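Local coordinates for CRISPR-associated endonuclease Cas9 (Campylobacter jejuni subsp. jejuni serotype O:2, PDB 5X2H), which cuts foreign DNA matched by its guide RNA, using an HNH domain for the complementary strand and a RuvC-like domain for the other, at a contact of chain A with DNA. Sequence-based numbering; all coordinates share one arbitrary frame.

A contact of chain A with DNA. Residues 282, 286, 419, 421. With nucleotides of chain B.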
ATOM      1  N   ASN A 282      40.446   7.584  16.155  1.00 75.64           N
ATOM      2  CA  ASN A 282      40.398   9.031  15.974  1.00 76.53           C
ATOM      3  C   ASN A 282      39.557   9.699  17.053  1.00 79.30           C
ATOM      4  O   ASN A 282      39.817  10.853  17.412  1.00 81.54           O
ATOM      5  CB  ASN A 282      39.858   9.371  14.585  1.00 72.28           C
ATOM      6  CG  ASN A 282      40.860   9.084  13.486  1.00 73.45           C
ATOM      7  OD1 ASN A 282      41.613   9.965  13.073  1.00 76.08           O
ATOM      8  ND2 ASN A 282      40.879   7.846  13.009  1.00 73.70           N
ATOM      9  N   ASN A 286      40.643  12.920  19.583  1.00 85.37           N
ATOM     10  CA  ASN A 286      39.855  14.109  19.892  1.00 87.90           C
ATOM     11  C   ASN A 286      39.612  14.250  21.389  1.00 92.18           C
ATOM     12  O   ASN A 286      39.413  15.367  21.880  1.00 93.63           O
ATOM     13  CB  ASN A 286      38.521  14.069  19.147  1.00 87.05           C
ATOM     14  CG  ASN A 286      38.688  14.131  17.643  1.00 85.16           C
ATOM     15  OD1 ASN A 286      39.561  14.833  17.131  1.00 86.68           O
ATOM     16  ND2 ASN A 286      37.848  13.394  16.923  1.00 82.22           N
ATOM     17  N   LYS A 419      40.718   7.550   7.316  1.00 62.61           N
ATOM     18  CA  LYS A 419      39.300   7.688   7.602  1.00 60.57           C
ATOM     19  C   LYS A 419      38.486   7.627   6.311  1.00 58.97           C
ATOM     20  O   LYS A 419      39.017   7.678   5.197  1.00 59.95           O
ATOM     21  CB  LYS A 419      39.028   8.997   8.342  1.00 60.08           C
ATOM     22  CG  LYS A 419      39.439   8.976   9.805  1.00 64.01           C
ATOM     23  CD  LYS A 419      39.472  10.377  10.397  1.00 65.12           C
ATOM     24  CE  LYS A 419      40.747  11.107  10.009  1.00 65.97           C
ATOM     25  NZ  LYS A 419      40.764  12.515  10.488  1.00 68.11           N
ATOM     26  N   ASP A 421      36.346   9.840   5.070  1.00 54.92           N
ATOM     27  CA  ASP A 421      36.380  11.068   4.281  1.00 54.24           C
ATOM     28  C   ASP A 421      37.728  11.245   3.593  1.00 54.15           C
ATOM     29  O   ASP A 421      37.787  11.714   2.450  1.00 52.63           O
ATOM     30  CB  ASP A 421      36.058  12.280   5.157  1.00 53.98           C
ATOM     31  CG  ASP A 421      37.207  12.669   6.068  1.00 58.94           C
ATOM     32  OD1 ASP A 421      37.605  11.844   6.915  1.00 62.62           O
ATOM     33  OD2 ASP A 421      37.723  13.797   5.927  1.00 61.08           O
TER
ATOM     34  P    DT B  26      34.275  11.368  17.058  1.00 70.55           P
ATOM     35  OP1  DT B  26      35.406  11.814  17.900  1.00 75.62           O
ATOM     36  OP2  DT B  26      33.042  12.185  16.978  1.00 66.97           O
ATOM     37  O5'  DT B  26      34.785  11.137  15.562  1.00 70.57           O
ATOM     38  C5'  DT B  26      35.697  10.087  15.282  1.00 72.10           C
ATOM     39  C4'  DT B  26      35.883   9.924  13.787  1.00 70.85           C
ATOM     40  O4'  DT B  26      34.685   9.357  13.209  1.00 69.94           O
ATOM     41  C3'  DT B  26      36.102  11.220  13.035  1.00 68.50           C
ATOM     42  O3'  DT B  26      37.476  11.556  13.054  1.00 69.02           O
ATOM     43  C2'  DT B  26      35.627  10.865  11.630  1.00 66.28           C
ATOM     44  C1'  DT B  26      34.481   9.888  11.909  1.00 67.62           C
ATOM     45  N1   DT B  26      33.127  10.513  11.861  1.00 65.93           N
ATOM     46  C2   DT B  26      32.491  10.649  10.650  1.00 65.10           C
ATOM     47  O2   DT B  26      32.982  10.292   9.595  1.00 64.42           O
ATOM     48  N3   DT B  26      31.249  11.226  10.717  1.00 64.13           N
ATOM     49  C4   DT B  26      30.594  11.670  11.852  1.00 63.72           C
ATOM     50  O4   DT B  26      29.478  12.180  11.811  1.00 62.53           O
ATOM     51  C5   DT B  26      31.316  11.493  13.090  1.00 65.44           C
ATOM     52  C7   DT B  26      30.709  11.936  14.387  1.00 66.12           C
ATOM     53  C6   DT B  26      32.531  10.928  13.034  1.00 66.69           C
ATOM     54  P    DC B  27      37.927  13.088  12.907  1.00 70.94           P
ATOM     55  OP1  DC B  27      39.385  13.162  13.155  1.00 73.39           O
ATOM     56  OP2  DC B  27      36.992  13.907  13.715  1.00 70.74           O
ATOM     57  O5'  DC B  27      37.650  13.411  11.369  1.00 68.47           O
ATOM     58  C5'  DC B  27      36.747  14.443  11.013  1.00 64.79           C
ATOM     59  C4'  DC B  27      36.301  14.280   9.575  1.00 61.10           C
ATOM     60  O4'  DC B  27      35.180  13.362   9.523  1.00 60.42           O
ATOM     61  C3'  DC B  27      35.803  15.552   8.914  1.00 61.25           C
ATOM     62  O3'  DC B  27      36.895  16.244   8.322  1.00 62.45           O
ATOM     63  C2'  DC B  27      34.848  15.007   7.862  1.00 58.15           C
ATOM     64  C1'  DC B  27      34.210  13.834   8.605  1.00 60.66           C
ATOM     65  N1   DC B  27      32.977  14.207   9.364  1.00 62.55           N
ATOM     66  C2   DC B  27      31.784  14.451   8.674  1.00 62.04           C
ATOM     67  O2   DC B  27      31.765  14.348   7.441  1.00 60.52           O
ATOM     68  N3   DC B  27      30.676  14.793   9.378  1.00 62.12           N
ATOM     69  C4   DC B  27      30.734  14.894  10.707  1.00 62.50           C
ATOM     70  N4   DC B  27      29.615  15.233  11.357  1.00 62.21           N
ATOM     71  C5   DC B  27      31.939  14.652  11.429  1.00 63.07           C
ATOM     72  C6   DC B  27      33.024  14.312  10.726  1.00 63.49           C
TER
HETATM   73  O   HOH W   1      35.480  10.051   7.872  1.00 50.20           O
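Helix 266-288, near its C-terminal end, and the start of helix 420-427 with the loop residue just ahead of it meet the backbone of DT26 and DC27, in the mainly helical recognition lobe of this type II-C Cas9; the centre of the contact lies about 41 Å from Asp14, the RuvC catalytic aspartate. Chain B is most likely the target strand, held here near its 3' end, where it would pair with the guide. Asn286 points its amide N-H at the DT26 phosphate: ND2 lies 3.1 Å from OP1, nearly straight (165° at H), with the oxygen close to the amide plane. The same nitrogen makes a weak second bond to OP2 of DC27, so its grip rests mainly on the DT26 phosphate. One turn back, Asn282 sets its CB 3.6 Å from O3' of DT26, a packing contact. Lys419, in the loop just ahead of helix 420-427, passes its CD alongside O3' of DT26, and the bend at chi3 (-80°) turns CE and NZ towards the DC27 phosphate, where NZ forms a salt bridge with OP1 at 3.1 Å. Asp421 has CG tucked between its backbone N and carbonyl carbon (chi1 75°), folding the carboxylate back near its own N-H. Both hold water 1, Asp421 N and OD1 each at 2.9 Å, and the water contacts the minor-groove O2 of DT26 at 3.0 Å; cytosine carries the same O2, so this contact would not tell the two pyrimidines apart. The carboxylate carbon CG also packs against C2' of the DC27 sugar (3.8 Å).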